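Local coordinates for protein putative alpha-L-fucosidase (Bacteroides thetaiotaomicron VPI-5482, PDB 3GZA) that is a glycoside hydrolase family 29 protein that probably hydrolyses alpha-L-fucosidic linkages in glycans, at residues A[370-375]-A[438-443]; A[164-169]-A[197-202]; A[270-275]-A[292-297]; A[59-64]-A[108-113]. One frame throughout, in Å; residues are numbered along the deposited sequence. Where two conformers were deposited one is given.

Interaction 1 (A[370-375]-A[438-443]); sequences YCIIQE and SAYSVK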
# COMPACT_ATOMS: atom_id res chain seq x y z
N TYR A 370 -16.88 42.93 -32.18
CA TYR A 370 -16.49 41.54 -32.09
C TYR A 370 -17.17 40.73 -33.15
O TYR A 370 -18.25 41.06 -33.63
CB TYR A 370 -16.97 40.88 -30.80
CG TYR A 370 -16.20 40.98 -29.53
CD1 TYR A 370 -15.30 40.00 -29.17
CD2 TYR A 370 -16.45 41.99 -28.62
CE1 TYR A 370 -14.62 40.05 -27.99
CE2 TYR A 370 -15.78 42.04 -27.41
CZ TYR A 370 -14.87 41.07 -27.10
OH TYR A 370 -14.22 41.08 -25.88
N CYS A 371 -16.49 39.67 -33.57
CA CYS A 371 -17.02 38.69 -34.51
C CYS A 371 -16.62 37.32 -34.04
O CYS A 371 -15.58 37.17 -33.40
CB CYS A 371 -16.45 38.88 -35.91
SG CYS A 371 -17.02 40.29 -36.80
N ILE A 372 -17.42 36.31 -34.37
CA ILE A 372 -17.09 34.93 -34.10
C ILE A 372 -17.20 34.25 -35.45
O ILE A 372 -18.09 34.57 -36.22
CB ILE A 372 -18.03 34.30 -33.05
CG1 ILE A 372 -17.67 34.86 -31.67
CG2 ILE A 372 -17.98 32.76 -33.07
CD1 ILE A 372 -18.48 34.29 -30.55
N ILE A 373 -16.23 33.36 -35.73
CA ILE A 373 -16.24 32.55 -36.95
C ILE A 373 -16.03 31.13 -36.50
O ILE A 373 -15.20 30.88 -35.63
CB ILE A 373 -15.10 32.89 -37.90
CG1 ILE A 373 -14.87 34.40 -38.00
CG2 ILE A 373 -15.35 32.21 -39.31
CD1 ILE A 373 -13.55 34.77 -38.70
N GLN A 374 -16.80 30.20 -37.05
CA GLN A 374 -16.63 28.78 -36.75
C GLN A 374 -16.71 27.96 -38.01
O GLN A 374 -17.62 28.17 -38.82
CB GLN A 374 -17.73 28.28 -35.80
CG GLN A 374 -17.83 28.95 -34.45
CD GLN A 374 -18.80 28.22 -33.55
OE1 GLN A 374 -19.96 28.62 -33.45
NE2 GLN A 374 -18.37 27.11 -32.94
N GLU A 375 -15.76 27.04 -38.18
CA GLU A 375 -15.80 26.06 -39.24
C GLU A 375 -16.53 24.81 -38.73
O GLU A 375 -16.63 24.60 -37.53
CB GLU A 375 -14.40 25.67 -39.70
CG GLU A 375 -13.63 26.77 -40.37
CD GLU A 375 -12.28 26.30 -40.89
OE1 GLU A 375 -11.33 26.38 -40.10
OE2 GLU A 375 -12.17 25.91 -42.11
N SER A 438 -20.76 35.57 -37.02
CA SER A 438 -21.65 36.40 -36.19
C SER A 438 -20.99 37.68 -35.71
O SER A 438 -19.80 37.70 -35.49
CB SER A 438 -22.08 35.64 -34.94
OG SER A 438 -22.84 34.49 -35.25
N ALA A 439 -21.79 38.71 -35.52
CA ALA A 439 -21.30 40.02 -35.05
C ALA A 439 -21.89 40.36 -33.70
O ALA A 439 -23.05 40.02 -33.42
CB ALA A 439 -21.66 41.11 -36.05
N TYR A 440 -21.09 41.05 -32.89
CA TYR A 440 -21.47 41.47 -31.55
C TYR A 440 -21.02 42.87 -31.22
O TYR A 440 -20.05 43.36 -31.77
CB TYR A 440 -20.84 40.56 -30.48
CG TYR A 440 -21.13 39.11 -30.69
CD1 TYR A 440 -20.35 38.37 -31.53
CD2 TYR A 440 -22.19 38.49 -30.05
CE1 TYR A 440 -20.64 37.05 -31.75
CE2 TYR A 440 -22.47 37.19 -30.25
CZ TYR A 440 -21.71 36.47 -31.12
OH TYR A 440 -21.99 35.15 -31.35
N SER A 441 -21.74 43.50 -30.30
CA SER A 441 -21.33 44.78 -29.74
C SER A 441 -21.19 44.54 -28.25
O SER A 441 -22.17 44.25 -27.58
CB SER A 441 -22.33 45.88 -30.03
OG SER A 441 -21.76 47.10 -29.63
N VAL A 442 -19.98 44.67 -27.73
CA VAL A 442 -19.72 44.41 -26.32
C VAL A 442 -19.01 45.59 -25.69
O VAL A 442 -17.98 46.02 -26.16
CB VAL A 442 -18.87 43.13 -26.14
CG1 VAL A 442 -18.51 42.88 -24.66
CG2 VAL A 442 -19.61 41.93 -26.74
N LYS A 443 -19.59 46.11 -24.61
CA LYS A 443 -19.00 47.21 -23.86
C LYS A 443 -18.28 46.58 -22.68
O LYS A 443 -18.83 45.72 -21.96
CB LYS A 443 -20.07 48.19 -23.39
OXT LYS A 443 -17.10 46.89 -22.47

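Interaction 2 (A[164-169]-A[197-202]); sequences KMVTEL and PIVNKY. With EDO (1,2-ethanediol), chain K.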
# COMPACT_ATOMS: atom_id res chain seq x y z
N LYS A 164 -3.96 -2.64 -14.22
CA LYS A 164 -5.14 -3.07 -13.45
C LYS A 164 -5.96 -1.90 -12.90
O LYS A 164 -7.19 -1.96 -12.94
CB LYS A 164 -4.75 -4.04 -12.35
CG LYS A 164 -4.36 -5.42 -12.87
CD LYS A 164 -3.92 -6.29 -11.73
CE LYS A 164 -3.61 -7.71 -12.12
NZ LYS A 164 -3.16 -8.44 -10.86
N MSE A 165 -5.31 -0.85 -12.44
CA MSE A 165 -6.00 0.35 -11.96
C MSE A 165 -6.79 0.97 -13.10
O MSE A 165 -7.96 1.31 -12.96
CB MSE A 165 -5.05 1.36 -11.35
CG MSE A 165 -4.45 0.92 -10.00
SE MSE A 165 -3.47 2.34 -9.13
CE MSE A 165 -2.02 2.57 -10.30
N VAL A 166 -6.14 1.09 -14.26
CA VAL A 166 -6.79 1.65 -15.45
C VAL A 166 -7.97 0.80 -15.82
O VAL A 166 -9.01 1.30 -16.18
CB VAL A 166 -5.78 1.84 -16.58
CG1 VAL A 166 -6.43 2.24 -17.92
CG2 VAL A 166 -4.71 2.89 -16.21
N THR A 167 -7.82 -0.50 -15.72
CA THR A 167 -8.93 -1.40 -16.09
C THR A 167 -10.12 -1.16 -15.15
O THR A 167 -11.28 -1.09 -15.62
CB THR A 167 -8.50 -2.88 -16.05
OG1 THR A 167 -7.42 -3.07 -16.97
CG2 THR A 167 -9.65 -3.83 -16.48
N GLU A 168 -9.87 -1.04 -13.86
CA GLU A 168 -10.98 -0.78 -12.92
C GLU A 168 -11.70 0.49 -13.31
O GLU A 168 -12.95 0.55 -13.33
CB GLU A 168 -10.47 -0.67 -11.47
CG GLU A 168 -9.98 -1.96 -10.88
CD GLU A 168 -9.49 -1.85 -9.46
OE1 GLU A 168 -9.08 -0.75 -9.04
OE2 GLU A 168 -9.49 -2.91 -8.76
N LEU A 169 -10.92 1.55 -13.51
CA LEU A 169 -11.48 2.87 -13.82
C LEU A 169 -12.22 2.92 -15.13
O LEU A 169 -13.20 3.68 -15.27
CB LEU A 169 -10.41 3.93 -13.69
CG LEU A 169 -9.88 4.13 -12.25
CD1 LEU A 169 -8.50 4.82 -12.18
CD2 LEU A 169 -10.92 4.82 -11.29
N PRO A 197 -4.33 -0.29 -25.19
CA PRO A 197 -5.29 -1.34 -25.54
C PRO A 197 -6.44 -1.49 -24.58
O PRO A 197 -7.53 -1.93 -24.99
CB PRO A 197 -4.45 -2.62 -25.51
CG PRO A 197 -3.07 -2.16 -25.71
CD PRO A 197 -2.97 -0.86 -25.03
N ILE A 198 -6.19 -1.17 -23.32
CA ILE A 198 -7.24 -1.25 -22.28
C ILE A 198 -8.30 -0.17 -22.55
O ILE A 198 -9.50 -0.45 -22.57
CB ILE A 198 -6.66 -1.09 -20.88
CG1 ILE A 198 -5.70 -2.21 -20.56
CG2 ILE A 198 -7.78 -1.06 -19.80
CD1 ILE A 198 -4.90 -1.90 -19.30
N VAL A 199 -7.84 1.04 -22.82
CA VAL A 199 -8.75 2.15 -23.10
C VAL A 199 -9.48 1.85 -24.42
O VAL A 199 -10.71 2.01 -24.54
CB VAL A 199 -8.01 3.49 -23.10
CG1 VAL A 199 -9.00 4.63 -23.53
CG2 VAL A 199 -7.38 3.76 -21.75
N ASN A 200 -8.80 1.29 -25.41
CA ASN A 200 -9.49 1.01 -26.67
C ASN A 200 -10.57 -0.04 -26.53
O ASN A 200 -11.62 0.05 -27.14
CB ASN A 200 -8.49 0.52 -27.73
CG ASN A 200 -7.71 1.66 -28.36
OD1 ASN A 200 -8.17 2.82 -28.37
ND2 ASN A 200 -6.55 1.32 -28.94
N LYS A 201 -10.30 -1.05 -25.72
CA LYS A 201 -11.27 -2.12 -25.55
C LYS A 201 -12.49 -1.69 -24.76
O LYS A 201 -13.64 -1.94 -25.17
CB LYS A 201 -10.62 -3.29 -24.84
CG LYS A 201 -11.54 -4.46 -24.59
CD LYS A 201 -10.82 -5.64 -24.01
CE LYS A 201 -11.77 -6.84 -23.84
NZ LYS A 201 -11.04 -8.00 -23.27
N TYR A 202 -12.25 -1.09 -23.61
CA TYR A 202 -13.35 -0.79 -22.69
C TYR A 202 -13.96 0.58 -22.85
O TYR A 202 -15.08 0.79 -22.44
CB TYR A 202 -12.89 -0.99 -21.26
CG TYR A 202 -12.50 -2.42 -21.00
CD1 TYR A 202 -13.46 -3.44 -21.03
CD2 TYR A 202 -11.19 -2.76 -20.74
CE1 TYR A 202 -13.09 -4.78 -20.81
CE2 TYR A 202 -10.84 -4.09 -20.53
CZ TYR A 202 -11.79 -5.07 -20.56
OH TYR A 202 -11.40 -6.35 -20.31
C1 EDO K . 0.21 -6.24 -10.43
O1 EDO K . -0.47 -7.43 -10.99
C2 EDO K . -0.79 -5.75 -9.33
O2 EDO K . -0.59 -6.39 -8.10

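Interaction 3 (A[270-275]-A[292-297]); sequences ADTPLR and NIYPLN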
# COMPACT_ATOMS: atom_id res chain seq x y z
N ALA A 270 -5.88 24.07 -23.69
CA ALA A 270 -5.35 25.14 -22.83
C ALA A 270 -5.77 24.80 -21.42
O ALA A 270 -6.82 24.17 -21.21
CB ALA A 270 -5.93 26.51 -23.23
N ASP A 271 -4.94 25.14 -20.43
CA ASP A 271 -5.33 24.87 -19.06
C ASP A 271 -4.73 25.89 -18.10
O ASP A 271 -3.71 26.52 -18.43
CB ASP A 271 -5.05 23.42 -18.60
CG ASP A 271 -3.59 23.02 -18.51
OD1 ASP A 271 -2.66 23.72 -18.93
OD2 ASP A 271 -3.36 21.88 -17.99
N THR A 272 -5.40 26.03 -16.96
CA THR A 272 -4.91 26.93 -15.93
C THR A 272 -5.63 26.63 -14.63
O THR A 272 -6.78 26.28 -14.62
CB THR A 272 -5.16 28.42 -16.27
OG1 THR A 272 -4.68 29.28 -15.21
CG2 THR A 272 -6.66 28.73 -16.52
N PRO A 273 -4.90 26.75 -13.53
CA PRO A 273 -5.63 26.73 -12.26
C PRO A 273 -6.51 27.98 -12.19
O PRO A 273 -6.16 29.01 -12.77
CB PRO A 273 -4.53 26.88 -11.21
CG PRO A 273 -3.33 27.16 -11.87
CD PRO A 273 -3.45 26.95 -13.35
N LEU A 274 -7.66 27.87 -11.53
CA LEU A 274 -8.44 29.07 -11.22
C LEU A 274 -7.68 29.96 -10.22
O LEU A 274 -7.72 31.18 -10.32
CB LEU A 274 -9.79 28.66 -10.64
CG LEU A 274 -10.68 29.79 -10.16
CD1 LEU A 274 -11.02 30.80 -11.31
CD2 LEU A 274 -11.98 29.23 -9.50
N ARG A 275 -6.97 29.33 -9.29
CA ARG A 275 -6.23 30.01 -8.26
C ARG A 275 -4.82 30.34 -8.76
O ARG A 275 -3.79 29.76 -8.33
CB ARG A 275 -6.19 29.17 -7.01
CG ARG A 275 -7.56 29.12 -6.33
CD ARG A 275 -7.61 28.20 -5.12
NE ARG A 275 -8.85 28.46 -4.37
CZ ARG A 275 -8.98 28.40 -3.04
NH1 ARG A 275 -7.99 27.99 -2.26
NH2 ARG A 275 -10.13 28.76 -2.48
N ASN A 292 -6.83 34.41 -4.15
CA ASN A 292 -5.90 34.21 -5.24
C ASN A 292 -6.57 33.61 -6.45
O ASN A 292 -5.93 33.22 -7.38
CB ASN A 292 -4.71 33.42 -4.75
CG ASN A 292 -3.96 34.18 -3.67
OD1 ASN A 292 -3.89 35.41 -3.70
ND2 ASN A 292 -3.39 33.47 -2.71
N ILE A 293 -7.90 33.59 -6.42
CA ILE A 293 -8.67 33.23 -7.62
C ILE A 293 -8.52 34.34 -8.67
O ILE A 293 -8.41 35.50 -8.34
CB ILE A 293 -10.18 33.02 -7.32
CG1 ILE A 293 -10.80 34.21 -6.64
CG2 ILE A 293 -10.36 31.73 -6.49
CD1 ILE A 293 -12.33 34.09 -6.37
N TYR A 294 -8.41 33.96 -9.95
CA TYR A 294 -8.30 34.96 -10.99
C TYR A 294 -9.50 35.88 -11.06
O TYR A 294 -10.63 35.40 -10.95
CB TYR A 294 -8.13 34.31 -12.37
CG TYR A 294 -6.70 33.93 -12.77
CD1 TYR A 294 -5.73 34.89 -12.82
CD2 TYR A 294 -6.37 32.64 -13.08
CE1 TYR A 294 -4.43 34.58 -13.17
CE2 TYR A 294 -5.09 32.31 -13.45
CZ TYR A 294 -4.13 33.28 -13.50
OH TYR A 294 -2.80 32.99 -13.92
N PRO A 295 -9.28 37.19 -11.21
CA PRO A 295 -10.39 38.08 -11.51
C PRO A 295 -11.15 37.70 -12.77
O PRO A 295 -10.59 37.08 -13.71
CB PRO A 295 -9.69 39.43 -11.71
CG PRO A 295 -8.49 39.32 -10.95
CD PRO A 295 -8.03 37.95 -10.98
N LEU A 296 -12.41 38.09 -12.81
CA LEU A 296 -13.24 37.82 -13.98
C LEU A 296 -12.64 38.39 -15.26
O LEU A 296 -12.67 37.72 -16.29
CB LEU A 296 -14.65 38.43 -13.75
CG LEU A 296 -15.63 38.30 -14.94
CD1 LEU A 296 -15.91 36.87 -15.24
CD2 LEU A 296 -16.91 39.10 -14.71
N ASN A 297 -12.06 39.58 -15.22
CA ASN A 297 -11.50 40.20 -16.42
C ASN A 297 -10.34 39.36 -16.97
O ASN A 297 -10.23 39.15 -18.18
CB ASN A 297 -11.08 41.66 -16.21
O HOH W 1 -2.24 30.58 -14.84

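Interaction 4 (A[59-64]-A[108-113]); sequences LNTDQW and GDIVRD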
# COMPACT_ATOMS: atom_id res chain seq x y z
N LEU A 59 -18.37 16.41 2.12
CA LEU A 59 -18.18 16.09 0.69
C LEU A 59 -19.49 16.10 -0.04
O LEU A 59 -20.45 15.45 0.38
CB LEU A 59 -17.54 14.73 0.54
CG LEU A 59 -17.34 14.37 -0.95
CD1 LEU A 59 -16.19 15.15 -1.47
CD2 LEU A 59 -17.07 12.87 -1.20
N ASN A 60 -19.52 16.81 -1.17
CA ASN A 60 -20.69 16.82 -2.03
C ASN A 60 -20.24 17.07 -3.48
O ASN A 60 -20.07 18.21 -3.90
CB ASN A 60 -21.69 17.86 -1.61
CG ASN A 60 -22.94 17.81 -2.47
OD1 ASN A 60 -23.07 16.94 -3.33
ND2 ASN A 60 -23.92 18.69 -2.17
N THR A 61 -20.01 16.01 -4.25
CA THR A 61 -19.58 16.19 -5.62
C THR A 61 -20.65 16.83 -6.50
O THR A 61 -20.28 17.41 -7.55
CB THR A 61 -19.09 14.90 -6.24
OG1 THR A 61 -20.10 13.93 -6.07
CG2 THR A 61 -17.80 14.42 -5.58
N ASP A 62 -21.92 16.82 -6.08
CA ASP A 62 -22.93 17.55 -6.86
C ASP A 62 -22.51 19.03 -6.85
O ASP A 62 -22.70 19.70 -7.85
CB ASP A 62 -24.33 17.42 -6.30
CG ASP A 62 -25.00 16.09 -6.58
OD1 ASP A 62 -24.48 15.30 -7.38
OD2 ASP A 62 -26.11 15.87 -5.95
N GLN A 63 -22.08 19.54 -5.69
CA GLN A 63 -21.69 20.96 -5.54
C GLN A 63 -20.50 21.30 -6.43
O GLN A 63 -20.45 22.39 -7.05
CB GLN A 63 -21.49 21.32 -4.05
CG GLN A 63 -21.23 22.79 -3.76
CD GLN A 63 -19.79 23.17 -3.75
OE1 GLN A 63 -18.91 22.31 -3.86
NE2 GLN A 63 -19.51 24.48 -3.62
N TRP A 64 -19.57 20.36 -6.52
CA TRP A 64 -18.40 20.54 -7.42
C TRP A 64 -18.83 20.70 -8.89
O TRP A 64 -18.41 21.62 -9.59
CB TRP A 64 -17.52 19.30 -7.36
CG TRP A 64 -16.88 18.95 -6.08
CD1 TRP A 64 -17.19 19.44 -4.83
CD2 TRP A 64 -15.94 17.93 -5.88
NE1 TRP A 64 -16.41 18.79 -3.89
CE2 TRP A 64 -15.66 17.84 -4.51
CE3 TRP A 64 -15.25 17.09 -6.76
CZ2 TRP A 64 -14.71 16.94 -3.98
CZ3 TRP A 64 -14.31 16.19 -6.24
CH2 TRP A 64 -14.06 16.12 -4.87
N GLY A 108 -16.16 4.50 1.04
CA GLY A 108 -16.28 5.61 0.13
C GLY A 108 -15.72 5.36 -1.27
O GLY A 108 -14.75 4.62 -1.47
N ASP A 109 -16.31 6.05 -2.26
CA ASP A 109 -15.77 5.97 -3.61
C ASP A 109 -16.09 7.32 -4.25
O ASP A 109 -17.20 7.58 -4.69
CB ASP A 109 -16.37 4.83 -4.37
CG ASP A 109 -15.67 4.60 -5.70
OD1 ASP A 109 -15.21 5.58 -6.33
OD2 ASP A 109 -15.62 3.42 -6.11
N ILE A 110 -15.10 8.20 -4.20
CA ILE A 110 -15.31 9.55 -4.67
C ILE A 110 -15.36 9.59 -6.19
O ILE A 110 -16.06 10.43 -6.74
CB ILE A 110 -14.24 10.49 -4.11
CG1 ILE A 110 -14.38 10.54 -2.59
CG2 ILE A 110 -14.35 11.93 -4.72
CD1 ILE A 110 -13.26 11.31 -1.89
N VAL A 111 -14.66 8.67 -6.87
CA VAL A 111 -14.78 8.57 -8.33
C VAL A 111 -16.23 8.26 -8.69
O VAL A 111 -16.80 8.85 -9.62
CB VAL A 111 -13.79 7.54 -8.89
CG1 VAL A 111 -14.05 7.35 -10.40
CG2 VAL A 111 -12.34 7.96 -8.63
N ARG A 112 -16.86 7.36 -7.95
CA ARG A 112 -18.26 7.02 -8.21
C ARG A 112 -19.19 8.21 -7.95
O ARG A 112 -20.06 8.54 -8.75
CB ARG A 112 -18.70 5.83 -7.42
CG ARG A 112 -20.08 5.41 -7.89
CD ARG A 112 -20.50 4.02 -7.58
NE ARG A 112 -19.51 3.03 -7.91
CZ ARG A 112 -19.24 2.58 -9.15
NH1 ARG A 112 -19.89 3.05 -10.20
NH2 ARG A 112 -18.33 1.64 -9.32
N ASP A 113 -19.02 8.83 -6.79
CA ASP A 113 -19.82 10.01 -6.46
C ASP A 113 -19.69 11.00 -7.63
O ASP A 113 -20.68 11.56 -8.13
CB ASP A 113 -19.29 10.69 -5.22
CG ASP A 113 -19.67 10.02 -3.91
OD1 ASP A 113 -20.10 8.86 -3.86
OD2 ASP A 113 -19.49 10.73 -2.90
O HOH W 2 -20.56 13.38 -2.93

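Interaction 1 (A[370-375]-A[438-443])
Tyr370 and Ile372 of strand 370-375 face Tyr440 and Ser438 of strand 438-440 as antiparallel hydrogen-bonded pairs, with the non-hydrogen-bonded pair Cys371-Ala439 between them and the two axes 4.7 Å apart. Tyr440 N gives a bond of 2.9 Å to Tyr370 O, while the return bond from Tyr370 N to Tyr440 O is longer, at 3.2 Å. The other pair is closed by Ser438 N to Ile372 O at 3.0 Å and, in return, by Ile372 N to Ser438 O. Ser438 O also receives a CA-H...O contact from Cys371 CA at 3.1 Å. With CG beside the backbone N (chi1 -54°), the Tyr440 ring meets the branch of Ile372 obliquely, CE1 lying 3.7 Å from Ile372 CG1, and Ile372 CD1 extends on to the hydroxyl. Tyr370 CB touches Tyr440 CB at 3.9 Å, and Tyr370 CE2 reaches Val442 CB at 3.5 Å; the Tyr370 hydroxyl bonds to Glu304. An alanine in place of Tyr440 would keep the CB contact but would probably leave Ile372 CG1 and CD1 beside a gap. Strand 366-375 runs between strands 434-440 and 409-418 in one sheet of a beta sandwich, as in F5/8 type C domains: Cys371 and Ala439 meet Leu421 of the other sheet, whereas Tyr370 and Ile372 pack against helix 327-344.

Interaction 2 (A[164-169]-A[197-202])
Ile198 packs on Val166 and Thr167 where two helices on the outside of the TIM-type barrel run side by side, helix 148-171 following strand 124-129 and helix 196-202 following strand 178-181. The axes of the two short segments are 9.8 Å apart and nearly parallel, at 18°. Ile198 CG2 carries most of the contact: it sits 4.0 Å from Val166 CG1 and 3.5 Å from Thr167 OG1. The Ile198 and Thr167 side chains cross at about a right angle, and Ile198 CD1 also reaches Thr167 OG1, at 3.6 Å. That hydroxyl, beside its own backbone N (chi1 -60°), is hydrogen-bonded to Glu163 O one turn earlier, so its polar need is met within the helix while its flank is covered by methyl groups. Val199 CG2 adds a looser touch on Val166 CG1 at 4.2 Å. The ring of Tyr202 has Ile198 CG2 at its edge and Lys201 CG 3.9 Å above its centre. Away from this interface the extended Lys164 chain carries NZ to O1 of a 1,2-ethanediol probably taken up from the crystallisation liquor, at 2.9 Å, and the diol is also hydrogen-bonded to Glu49 of the second subunit. An alanine at Lys164 would probably leave the diol without its ammonium donor and break this diol-mediated bridge to Glu49 in this crystal. Inward, Val166 and Leu169 rest on Ile129 of strand 124-129, and Tyr202 packs on Cys170 and Thr171 further along helix 148-171.

Interaction 3 (A[270-275]-A[292-297])
The Tyr294 ring turns its CE2 edge to the end of strand 270-273, where Thr272 OG1 and Pro273 O, both near the ring plane, each lie 3.5 Å from CE2. At the tip of the ring, a water in its plane joins Tyr294 OH, 2.6 Å away, to Thr272 OG1, to which it donates at 2.8 Å. Thr272 OG1, anti to the backbone N (chi1 180°), in turn donates to Pro273 O at 2.9 Å. The backbone is tied by Tyr294 N, which donates to Leu274 O at 2.9 Å, nearly along the C=O axis. In the fold this is the start of a beta-alpha-beta crossover of the barrel: the chain leaves strand 264-273, makes a long loop and comes back beside the strand end at Tyr294, just before Pro295 takes the N-cap position of helix 296-304. Leu274 and Ile293 lie side by side and point the same way, with Leu274 CG 4.2 Å from Ile293 CG2. Because Ile293 CG1 takes the crowded position between N and carbonyl carbon, CG2 stands beside the backbone N, and from there it also meets Arg275 CG at 3.8 Å, the two side chains crossing at a slant. Beyond that methyl, the guanidinium of Arg275 forms a salt bridge with Asp329, on helix 327-344, against which Leu274 and Ile293 also pack.

Interaction 4 (A[59-64]-A[108-113])
Asp113 OD2 is held by a salt bridge from Arg104 and by a water that donates to it at 2.9 Å, and it also lies against Leu59 CD2 at 3.7 Å. The same water accepts from Thr61 N at 3.0 Å, so one solvent molecule joins an N-H in the first turn of helix 61-69 to the carboxylate on helix 110-121. Thr61 OG1, set between its backbone N and carbonyl carbon (chi1 53°), stands 3.2 Å from Asp113 O; any bond there is weak, and the clearer partner of this hydroxyl is Ser117, whose OG also bonds to Asp113 O. The Thr61 and Asp113 side chains cross at about a right angle. Both segments form helix starts in the TIM-type barrel, helix 61-69 preceding strand 75-79 and helix 110-121 following it. Each begins with an N-cap: Asp109 OD1 accepts from Arg112 N at 2.9 Å, and Asn60 OD1 accepts from Asp62 N, the donor standing above the amide plane. The apolar part of the contact gathers on Ile110. Its CG1 meets Leu59 CD2 at 3.8 Å, while its CG2 branch approaches Trp64 CH2 obliquely at 4.2 Å. Thr61 CG2 lies 3.8 Å above the Trp64 ring plane, offset toward the rim, and the indole NE1 is hydrogen-bonded to Gly323 O. Trp64 and Ile110 both rest on Leu78 of strand 75-79.

Overall arrangement
Along the chain the four contacts follow one another without nesting or crossing. Interaction 4 closes first, bringing together the starts of two barrel helices around strand 75-79. Interaction 2 then joins the next two barrel helices, and the two contacts touch where Leu169 CD2 meets Val111 CG1 at 4.1 Å. Interaction 3 closes the long loop between strand 264-273 and helix 296-304, on the opposite side of the chain's centre from interaction 2. Interaction 1 comes last, in the C-terminal sandwich, its centre about 24 Å from that of interaction 3. Helix 327-344 packs against both of these, and so connects barrel and sandwich.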